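PDB 4D7W: sortase family protein, which probably acts as a class C sortase, a cysteine transpeptidase that takes part in assembling the type 2B pilus on the surface of Streptococcus agalactiae. Local coordinates for residues Met6-Arg11 with Leu55-Thr60; Asn18-Ile23 with Ser136-Thr141. All blocks are in the same frame, centred on the assembly; numbering follows the deposited sequence.

Interaction 1. Residues Met6-Arg11 with Leu55-Thr60; sequences MDYQDR and LAIDKT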
ATOM      1  N   MET A   6      -9.572 -13.891   4.301  1.00 46.97           N
ATOM      2  CA  MET A   6      -9.663 -15.351   4.348  1.00 52.17           C
ATOM      3  C   MET A   6      -9.702 -15.962   2.951  1.00 49.02           C
ATOM      4  O   MET A   6      -8.976 -16.913   2.667  1.00 49.07           O
ATOM      5  CB  MET A   6     -10.897 -15.793   5.138  1.00 60.44           C
ATOM      6  CG  MET A   6     -10.801 -15.528   6.634  1.00 68.19           C
ATOM      7  SD  MET A   6     -12.119 -16.316   7.592  1.00 76.48           S
ATOM      8  CE  MET A   6     -13.572 -15.443   6.993  1.00 77.28           C
ATOM      9  N   ASP A   7     -10.551 -15.409   2.085  1.00 45.29           N
ATOM     10  CA  ASP A   7     -10.672 -15.871   0.699  1.00 47.42           C
ATOM     11  C   ASP A   7      -9.358 -15.734  -0.068  1.00 42.38           C
ATOM     12  O   ASP A   7      -8.997 -16.590  -0.873  1.00 42.75           O
ATOM     13  CB  ASP A   7     -11.768 -15.095  -0.038  1.00 50.64           C
ATOM     14  CG  ASP A   7     -13.164 -15.416   0.474  1.00 61.65           C
ATOM     15  OD1 ASP A   7     -13.358 -16.506   1.057  1.00 65.37           O
ATOM     16  OD2 ASP A   7     -14.068 -14.571   0.286  1.00 64.47           O
ATOM     17  N   TYR A   8      -8.665 -14.632   0.165  1.00 39.70           N
ATOM     18  CA  TYR A   8      -7.382 -14.395  -0.474  1.00 38.76           C
ATOM     19  C   TYR A   8      -6.349 -15.412  -0.013  1.00 42.63           C
ATOM     20  O   TYR A   8      -5.635 -16.005  -0.828  1.00 41.51           O
ATOM     21  CB  TYR A   8      -6.892 -12.987  -0.175  1.00 33.35           C
ATOM     22  CG  TYR A   8      -5.502 -12.703  -0.705  1.00 32.79           C
ATOM     23  CD1 TYR A   8      -5.310 -12.184  -1.978  1.00 30.91           C
ATOM     24  CD2 TYR A   8      -4.379 -12.949   0.087  1.00 34.90           C
ATOM     25  CE1 TYR A   8      -4.036 -11.919  -2.453  1.00 34.91           C
ATOM     26  CE2 TYR A   8      -3.103 -12.686  -0.376  1.00 34.25           C
ATOM     27  CZ  TYR A   8      -2.932 -12.180  -1.643  1.00 32.72           C
ATOM     28  OH  TYR A   8      -1.648 -11.936  -2.093  1.00 32.71           O
ATOM     29  N   GLN A   9      -6.271 -15.601   1.300  1.00 46.25           N
ATOM     30  CA  GLN A   9      -5.348 -16.576   1.877  1.00 48.67           C
ATOM     31  C   GLN A   9      -5.605 -17.967   1.314  1.00 45.28           C
ATOM     32  O   GLN A   9      -4.676 -18.654   0.888  1.00 43.18           O
ATOM     33  CB  GLN A   9      -5.471 -16.610   3.400  1.00 51.93           C
ATOM     34  CG  GLN A   9      -4.954 -15.369   4.100  1.00 55.87           C
ATOM     35  CD  GLN A   9      -5.189 -15.415   5.604  1.00 62.62           C
ATOM     36  OE1 GLN A   9      -6.027 -16.170   6.091  1.00 63.97           O
ATOM     37  NE2 GLN A   9      -4.447 -14.600   6.342  1.00 66.85           N
ATOM     38  N   ASP A  10      -6.874 -18.372   1.318  1.00 40.41           N
ATOM     39  CA  ASP A  10      -7.252 -19.694   0.847  1.00 41.80           C
ATOM     40  C   ASP A  10      -6.859 -19.905  -0.612  1.00 48.69           C
ATOM     41  O   ASP A  10      -6.435 -20.988  -1.003  1.00 53.63           O
ATOM     42  CB  ASP A  10      -8.759 -19.914   1.041  1.00 45.79           C
ATOM     43  CG  ASP A  10      -9.129 -20.083   2.502  1.00 48.47           C
ATOM     44  OD1 ASP A  10      -8.199 -20.159   3.335  1.00 47.96           O
ATOM     45  OD2 ASP A  10     -10.331 -20.163   2.820  1.00 57.69           O
ATOM     46  N   ARG A  11      -6.988 -18.862  -1.415  1.00 45.66           N
ATOM     47  CA  ARG A  11      -6.628 -18.962  -2.816  1.00 45.03           C
ATOM     48  C   ARG A  11      -5.122 -19.160  -2.967  1.00 42.12           C
ATOM     49  O   ARG A  11      -4.664 -20.034  -3.700  1.00 39.30           O
ATOM     50  CB  ARG A  11      -7.067 -17.717  -3.556  1.00 45.14           C
ATOM     51  CG  ARG A  11      -6.884 -17.809  -5.032  1.00 52.00           C
ATOM     52  CD  ARG A  11      -8.220 -17.984  -5.678  1.00 62.64           C
ATOM     53  NE  ARG A  11      -8.166 -17.662  -7.094  1.00 63.55           N
ATOM     54  CZ  ARG A  11      -9.216 -17.723  -7.900  1.00 62.07           C
ATOM     55  NH1 ARG A  11     -10.391 -18.103  -7.418  1.00 59.57           N
ATOM     56  NH2 ARG A  11      -9.089 -17.409  -9.181  1.00 63.81           N
ATOM     57  N   LEU A  55       0.182  -8.447  -9.316  1.00 24.81           N
ATOM     58  CA  LEU A  55      -0.204  -8.964  -7.998  1.00 27.68           C
ATOM     59  C   LEU A  55      -1.682  -9.364  -7.952  1.00 37.55           C
ATOM     60  O   LEU A  55      -2.347  -9.204  -6.934  1.00 44.12           O
ATOM     61  CB  LEU A  55       0.099  -7.922  -6.905  1.00 24.94           C
ATOM     62  CG  LEU A  55       1.589  -7.588  -6.795  1.00 28.65           C
ATOM     63  CD1 LEU A  55       1.828  -6.576  -5.675  1.00 30.67           C
ATOM     64  CD2 LEU A  55       2.359  -8.858  -6.549  1.00 25.28           C
ATOM     65  N   ALA A  56      -2.195  -9.862  -9.068  1.00 31.46           N
ATOM     66  CA  ALA A  56      -3.607 -10.197  -9.164  1.00 29.58           C
ATOM     67  C   ALA A  56      -3.765 -11.701  -9.228  1.00 37.18           C
ATOM     68  O   ALA A  56      -3.167 -12.338 -10.095  1.00 35.53           O
ATOM     69  CB  ALA A  56      -4.240  -9.532 -10.402  1.00 24.78           C
ATOM     70  N   ILE A  57      -4.543 -12.281  -8.311  1.00 35.00           N
ATOM     71  CA  ILE A  57      -4.795 -13.727  -8.366  1.00 33.16           C
ATOM     72  C   ILE A  57      -6.268 -14.053  -8.606  1.00 37.10           C
ATOM     73  O   ILE A  57      -6.654 -15.225  -8.593  1.00 40.36           O
ATOM     74  CB  ILE A  57      -4.361 -14.436  -7.085  1.00 33.58           C
ATOM     75  CG1 ILE A  57      -5.293 -14.058  -5.934  1.00 32.80           C
ATOM     76  CG2 ILE A  57      -2.895 -14.124  -6.759  1.00 33.56           C
ATOM     77  CD1 ILE A  57      -4.897 -14.716  -4.621  1.00 33.88           C
ATOM     78  N   ASP A  58      -7.081 -13.019  -8.811  1.00 35.00           N
ATOM     79  CA  ASP A  58      -8.494 -13.183  -9.148  1.00 33.88           C
ATOM     80  C   ASP A  58      -8.984 -11.850  -9.672  1.00 34.68           C
ATOM     81  O   ASP A  58      -8.190 -10.952  -9.875  1.00 38.75           O
ATOM     82  CB  ASP A  58      -9.325 -13.660  -7.941  1.00 39.57           C
ATOM     83  CG  ASP A  58      -9.200 -12.743  -6.713  1.00 49.26           C
ATOM     84  OD1 ASP A  58      -9.076 -11.507  -6.861  1.00 48.69           O
ATOM     85  OD2 ASP A  58      -9.231 -13.273  -5.581  1.00 56.06           O
ATOM     86  N   LYS A  59     -10.286 -11.703  -9.870  1.00 32.89           N
ATOM     87  CA  LYS A  59     -10.792 -10.465 -10.456  1.00 40.77           C
ATOM     88  C   LYS A  59     -11.189  -9.377  -9.443  1.00 39.68           C
ATOM     89  O   LYS A  59     -11.780  -8.364  -9.820  1.00 42.73           O
ATOM     90  CB  LYS A  59     -11.991 -10.775 -11.354  1.00 46.17           C
ATOM     91  CG  LYS A  59     -11.612 -11.521 -12.630  1.00 56.01           C
ATOM     92  CD  LYS A  59     -12.674 -11.351 -13.700  1.00 63.81           C
ATOM     93  CE  LYS A  59     -12.160 -11.809 -15.053  1.00 70.38           C
ATOM     94  NZ  LYS A  59     -12.850 -11.116 -16.186  1.00 74.66           N
ATOM     95  N   THR A  60     -10.852  -9.574  -8.173  1.00 35.46           N
ATOM     96  CA  THR A  60     -11.317  -8.678  -7.116  1.00 37.33           C
ATOM     97  C   THR A  60     -10.466  -7.415  -6.934  1.00 39.51           C
ATOM     98  O   THR A  60     -10.908  -6.468  -6.303  1.00 43.15           O
ATOM     99  CB  THR A  60     -11.362  -9.399  -5.764  1.00 39.20           C
ATOM    100  OG1 THR A  60     -10.035  -9.539  -5.256  1.00 40.31           O
ATOM    101  CG2 THR A  60     -11.967 -10.780  -5.916  1.00 47.90           C
TER
HETATM  102  O   HOH W   1      -1.235 -10.629  -4.377  1.00 34.17           O
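Ile57 makes the apolar part of this contact: its CD1 sits between the ring of Tyr8 and the aliphatic start of Arg11, one helical turn further on. CD1 lies 3.6 Å from Tyr8 CE1, the two side chains crossing at about a right angle, and 3.7 Å from Arg11 CG, where the two side chains slide past each other in opposite directions. With CG1 between its backbone N and carbonyl carbon (chi1 70°) and the rest extended, Ile57 holds CD1 out toward the helix, while Met15 and Leu138 add further apolar cover. The polar contacts of Arg11 are looser. Arg11 bends at chi2 (106°), which brings its guanidinium beside the backbone of Ile57; NE and NH2 both make weak, strongly bent bonds to Ile57 O, NE at 3.2 Å. The CB of Asp58 lies over one face of the same guanidinium, but the carboxylate is turned 71° from it and forms no salt bridge. The contact thus ties the N-terminal helix 3-13 to the loop that leads from helix 45-52 into strand 62-68, at the entry to the sortase beta-barrel. Asp58 is engaged within its own loop: OD1 accepts from Thr60 N at 2.9 Å, closing an Asx turn, and from Thr60 OG1 at 2.7 Å, both donors approaching from the same face of the carboxylate. At the far end of the Tyr8 ring, OH donates to a water in the ring plane, which in turn donates to Leu55 O at 3.1 Å; the same hydroxyl also bonds to the backbone N of Leu138.

Interaction 2. Residues Asn18-Ile23 with Ser136-Thr141; sequences NDYKKI and SILNET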
ATOM      1  N   ASN A  18       5.612 -22.261  -8.605  1.00 76.11           N
ATOM      2  CA  ASN A  18       5.946 -21.577  -9.842  1.00 68.09           C
ATOM      3  C   ASN A  18       4.948 -20.465 -10.124  1.00 61.82           C
ATOM      4  O   ASN A  18       5.234 -19.542 -10.883  1.00 60.87           O
ATOM      5  CB  ASN A  18       5.991 -22.560 -11.011  1.00 70.78           C
ATOM      6  CG  ASN A  18       7.343 -23.245 -11.149  1.00 74.52           C
ATOM      7  OD1 ASN A  18       8.117 -23.325 -10.189  1.00 74.36           O
ATOM      8  ND2 ASN A  18       7.641 -23.734 -12.355  1.00 75.50           N
ATOM      9  N   ASP A  19       3.773 -20.564  -9.510  1.00 60.67           N
ATOM     10  CA  ASP A  19       2.762 -19.511  -9.601  1.00 57.72           C
ATOM     11  C   ASP A  19       3.206 -18.261  -8.844  1.00 48.11           C
ATOM     12  O   ASP A  19       3.085 -17.148  -9.370  1.00 45.17           O
ATOM     13  CB  ASP A  19       1.407 -19.996  -9.059  1.00 65.72           C
ATOM     14  CG  ASP A  19       0.681 -20.935 -10.020  1.00 74.77           C
ATOM     15  OD1 ASP A  19       0.590 -20.610 -11.227  1.00 80.28           O
ATOM     16  OD2 ASP A  19       0.194 -21.996  -9.561  1.00 73.60           O
ATOM     17  N   TYR A  20       3.709 -18.437  -7.615  1.00 44.87           N
ATOM     18  CA  TYR A  20       4.247 -17.300  -6.849  1.00 46.91           C
ATOM     19  C   TYR A  20       5.337 -16.621  -7.652  1.00 44.20           C
ATOM     20  O   TYR A  20       5.343 -15.408  -7.790  1.00 40.87           O
ATOM     21  CB  TYR A  20       4.838 -17.716  -5.494  1.00 46.50           C
ATOM     22  CG  TYR A  20       3.885 -18.392  -4.540  1.00 51.72           C
ATOM     23  CD1 TYR A  20       2.558 -17.993  -4.442  1.00 53.70           C
ATOM     24  CD2 TYR A  20       4.320 -19.443  -3.735  1.00 59.24           C
ATOM     25  CE1 TYR A  20       1.681 -18.627  -3.561  1.00 58.83           C
ATOM     26  CE2 TYR A  20       3.461 -20.085  -2.855  1.00 62.36           C
ATOM     27  CZ  TYR A  20       2.140 -19.677  -2.765  1.00 60.84           C
ATOM     28  OH  TYR A  20       1.283 -20.330  -1.886  1.00 54.39           O
ATOM     29  N   LYS A  21       6.264 -17.427  -8.174  1.00 41.43           N
ATOM     30  CA  LYS A  21       7.430 -16.900  -8.879  1.00 43.38           C
ATOM     31  C   LYS A  21       7.063 -16.015 -10.061  1.00 37.62           C
ATOM     32  O   LYS A  21       7.659 -14.959 -10.256  1.00 36.31           O
ATOM     33  CB  LYS A  21       8.333 -18.041  -9.368  1.00 48.29           C
ATOM     34  CG  LYS A  21       9.318 -18.556  -8.332  1.00 57.19           C
ATOM     35  CD  LYS A  21      10.240 -19.628  -8.925  1.00 64.09           C
ATOM     36  CE  LYS A  21      10.963 -20.404  -7.825  1.00 69.95           C
ATOM     37  NZ  LYS A  21      11.914 -21.422  -8.367  1.00 74.51           N
ATOM     38  N   LYS A  22       6.107 -16.462 -10.869  1.00 39.83           N
ATOM     39  CA  LYS A  22       5.664 -15.678 -12.016  1.00 37.67           C
ATOM     40  C   LYS A  22       5.131 -14.322 -11.552  1.00 34.07           C
ATOM     41  O   LYS A  22       5.550 -13.271 -12.034  1.00 33.08           O
ATOM     42  CB  LYS A  22       4.599 -16.437 -12.804  1.00 41.52           C
ATOM     43  CG  LYS A  22       4.035 -15.673 -13.995  1.00 50.37           C
ATOM     44  CD  LYS A  22       3.305 -16.617 -14.953  1.00 62.29           C
ATOM     45  CE  LYS A  22       2.291 -15.891 -15.835  1.00 69.80           C
ATOM     46  NZ  LYS A  22       0.984 -15.656 -15.136  1.00 74.28           N
ATOM     47  N   ILE A  23       4.211 -14.347 -10.600  1.00 33.75           N
ATOM     48  CA  ILE A  23       3.588 -13.111 -10.136  1.00 32.65           C
ATOM     49  C   ILE A  23       4.579 -12.181  -9.420  1.00 33.34           C
ATOM     50  O   ILE A  23       4.614 -10.967  -9.681  1.00 30.52           O
ATOM     51  CB  ILE A  23       2.379 -13.426  -9.213  1.00 34.30           C
ATOM     52  CG1 ILE A  23       1.324 -14.209 -10.004  1.00 35.18           C
ATOM     53  CG2 ILE A  23       1.785 -12.129  -8.675  1.00 27.54           C
ATOM     54  CD1 ILE A  23       0.220 -14.844  -9.171  1.00 36.43           C
ATOM     55  N   SER A 136       1.263  -8.293   3.694  1.00 33.45           N
ATOM     56  CA  SER A 136       1.403  -9.694   3.345  1.00 35.57           C
ATOM     57  C   SER A 136       0.917  -9.845   1.927  1.00 35.96           C
ATOM     58  O   SER A 136      -0.201  -9.452   1.613  1.00 32.66           O
ATOM     59  CB  SER A 136       0.613 -10.570   4.304  1.00 36.70           C
ATOM     60  OG  SER A 136       0.992 -10.265   5.638  1.00 39.30           O
ATOM     61  N   ILE A 137       1.779 -10.369   1.068  1.00 34.56           N
ATOM     62  CA  ILE A 137       1.475 -10.480  -0.352  1.00 34.18           C
ATOM     63  C   ILE A 137       1.858 -11.894  -0.780  1.00 31.93           C
ATOM     64  O   ILE A 137       3.006 -12.306  -0.630  1.00 30.02           O
ATOM     65  CB  ILE A 137       2.222  -9.400  -1.160  1.00 34.13           C
ATOM     66  CG1 ILE A 137       1.673  -8.004  -0.805  1.00 33.19           C
ATOM     67  CG2 ILE A 137       2.117  -9.658  -2.653  1.00 31.89           C
ATOM     68  CD1 ILE A 137       2.633  -6.900  -1.078  1.00 38.02           C
ATOM     69  N   LEU A 138       0.879 -12.656  -1.261  1.00 33.31           N
ATOM     70  CA  LEU A 138       1.090 -14.076  -1.521  1.00 33.72           C
ATOM     71  C   LEU A 138       1.577 -14.763  -0.237  1.00 39.62           C
ATOM     72  O   LEU A 138       0.976 -14.610   0.835  1.00 38.00           O
ATOM     73  CB  LEU A 138       2.084 -14.272  -2.670  1.00 34.21           C
ATOM     74  CG  LEU A 138       1.603 -13.602  -3.964  1.00 33.76           C
ATOM     75  CD1 LEU A 138       2.546 -13.863  -5.105  1.00 33.71           C
ATOM     76  CD2 LEU A 138       0.199 -14.072  -4.319  1.00 32.58           C
ATOM     77  N   ASN A 139       2.680 -15.494  -0.340  1.00 37.89           N
ATOM     78  CA  ASN A 139       3.227 -16.193   0.815  1.00 45.31           C
ATOM     79  C   ASN A 139       4.322 -15.407   1.540  1.00 50.87           C
ATOM     80  O   ASN A 139       5.084 -15.975   2.321  1.00 54.46           O
ATOM     81  CB  ASN A 139       3.785 -17.554   0.378  1.00 48.52           C
ATOM     82  CG  ASN A 139       4.972 -17.421  -0.587  1.00 58.09           C
ATOM     83  OD1 ASN A 139       4.997 -16.535  -1.451  1.00 57.96           O
ATOM     84  ND2 ASN A 139       5.960 -18.309  -0.439  1.00 64.41           N
ATOM     85  N   GLU A 140       4.420 -14.109   1.280  1.00 44.44           N
ATOM     86  CA  GLU A 140       5.555 -13.360   1.805  1.00 43.61           C
ATOM     87  C   GLU A 140       5.179 -12.159   2.648  1.00 38.74           C
ATOM     88  O   GLU A 140       4.093 -11.611   2.528  1.00 36.52           O
ATOM     89  CB  GLU A 140       6.452 -12.924   0.653  1.00 50.44           C
ATOM     90  CG  GLU A 140       7.417 -14.042   0.235  1.00 64.94           C
ATOM     91  CD  GLU A 140       7.846 -13.934  -1.205  1.00 76.09           C
ATOM     92  OE1 GLU A 140       7.320 -13.050  -1.910  1.00 83.74           O
ATOM     93  OE2 GLU A 140       8.704 -14.732  -1.633  1.00 79.44           O
ATOM     94  N   THR A 141       6.112 -11.745   3.489  1.00 37.64           N
ATOM     95  CA  THR A 141       5.897 -10.644   4.407  1.00 36.41           C
ATOM     96  C   THR A 141       6.873  -9.522   4.100  1.00 35.70           C
ATOM     97  O   THR A 141       8.051  -9.771   3.796  1.00 37.00           O
ATOM     98  CB  THR A 141       6.049 -11.103   5.857  1.00 42.68           C
ATOM     99  OG1 THR A 141       4.951 -11.956   6.188  1.00 45.69           O
ATOM    100  CG2 THR A 141       6.031  -9.915   6.794  1.00 39.19           C
TER
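Tyr20 and Asn139 lie almost flat against each other, the amide plane only 13° from that of the ring. Asn139 OD1 is 3.7 Å above the plane of the Tyr20 ring on one face, displaced toward the rim near CG and CD2, while Asn139 CG is 3.8 Å from Tyr20 CE2. Asn139 places its amide there with CG between the backbone N and the carbonyl carbon (chi1 64°). The whole amide rests on the CD2-CE2 side of the ring by van der Waals contact; OD1, buried by it, has no hydrogen-bonding partner in the model. The phenol end of Tyr20 is anchored separately, its OH bonded to the carbonyl oxygen of Val12. Leu138 meets the helix differently: its CB lies 4.1 Å from Tyr20 CD1, the two side chains passing in opposite directions, and its CD1 reaches across to Ile23 CG2 at 4.0 Å, one turn along the helix. Ile24 and Met15 extend this apolar patch. Leu138 and Asn139, both directed at the helix, are the two central residues of a type II' beta turn, the first with the positive phi (56°) that this turn requires. Two backbone bonds close it, Ile137 N to Glu140 O and Glu140 N to Ile137 O, both 3.0 Å. The turn forms the tip of the hairpin of strands 132-137 and 140-152, a two-residue connection of the sortase beta-barrel packed against N-terminal helix 17-31.

Both contacts hold N-terminal helices, one against the loop leading into the barrel and the other against a barrel hairpin, and both lie well out from the chain's centre; interaction 1 is partly buried through its tyrosine, whereas interaction 2 is a surface contact. Interaction 1, on helix 3-13, mixes apolar packing with weak arginine bonds and a water bridge; interaction 2, on the following helix, 17-31, relies on apolar contact and a tyrosine–amide stack. Their centres are 11 Å apart and they meet directly, with Leu138 shared between them: Ile57 CG2 packs against Leu138 CD2, and Leu55 CA touches Ile23 CG2, so loop, turn and both helices share one boundary.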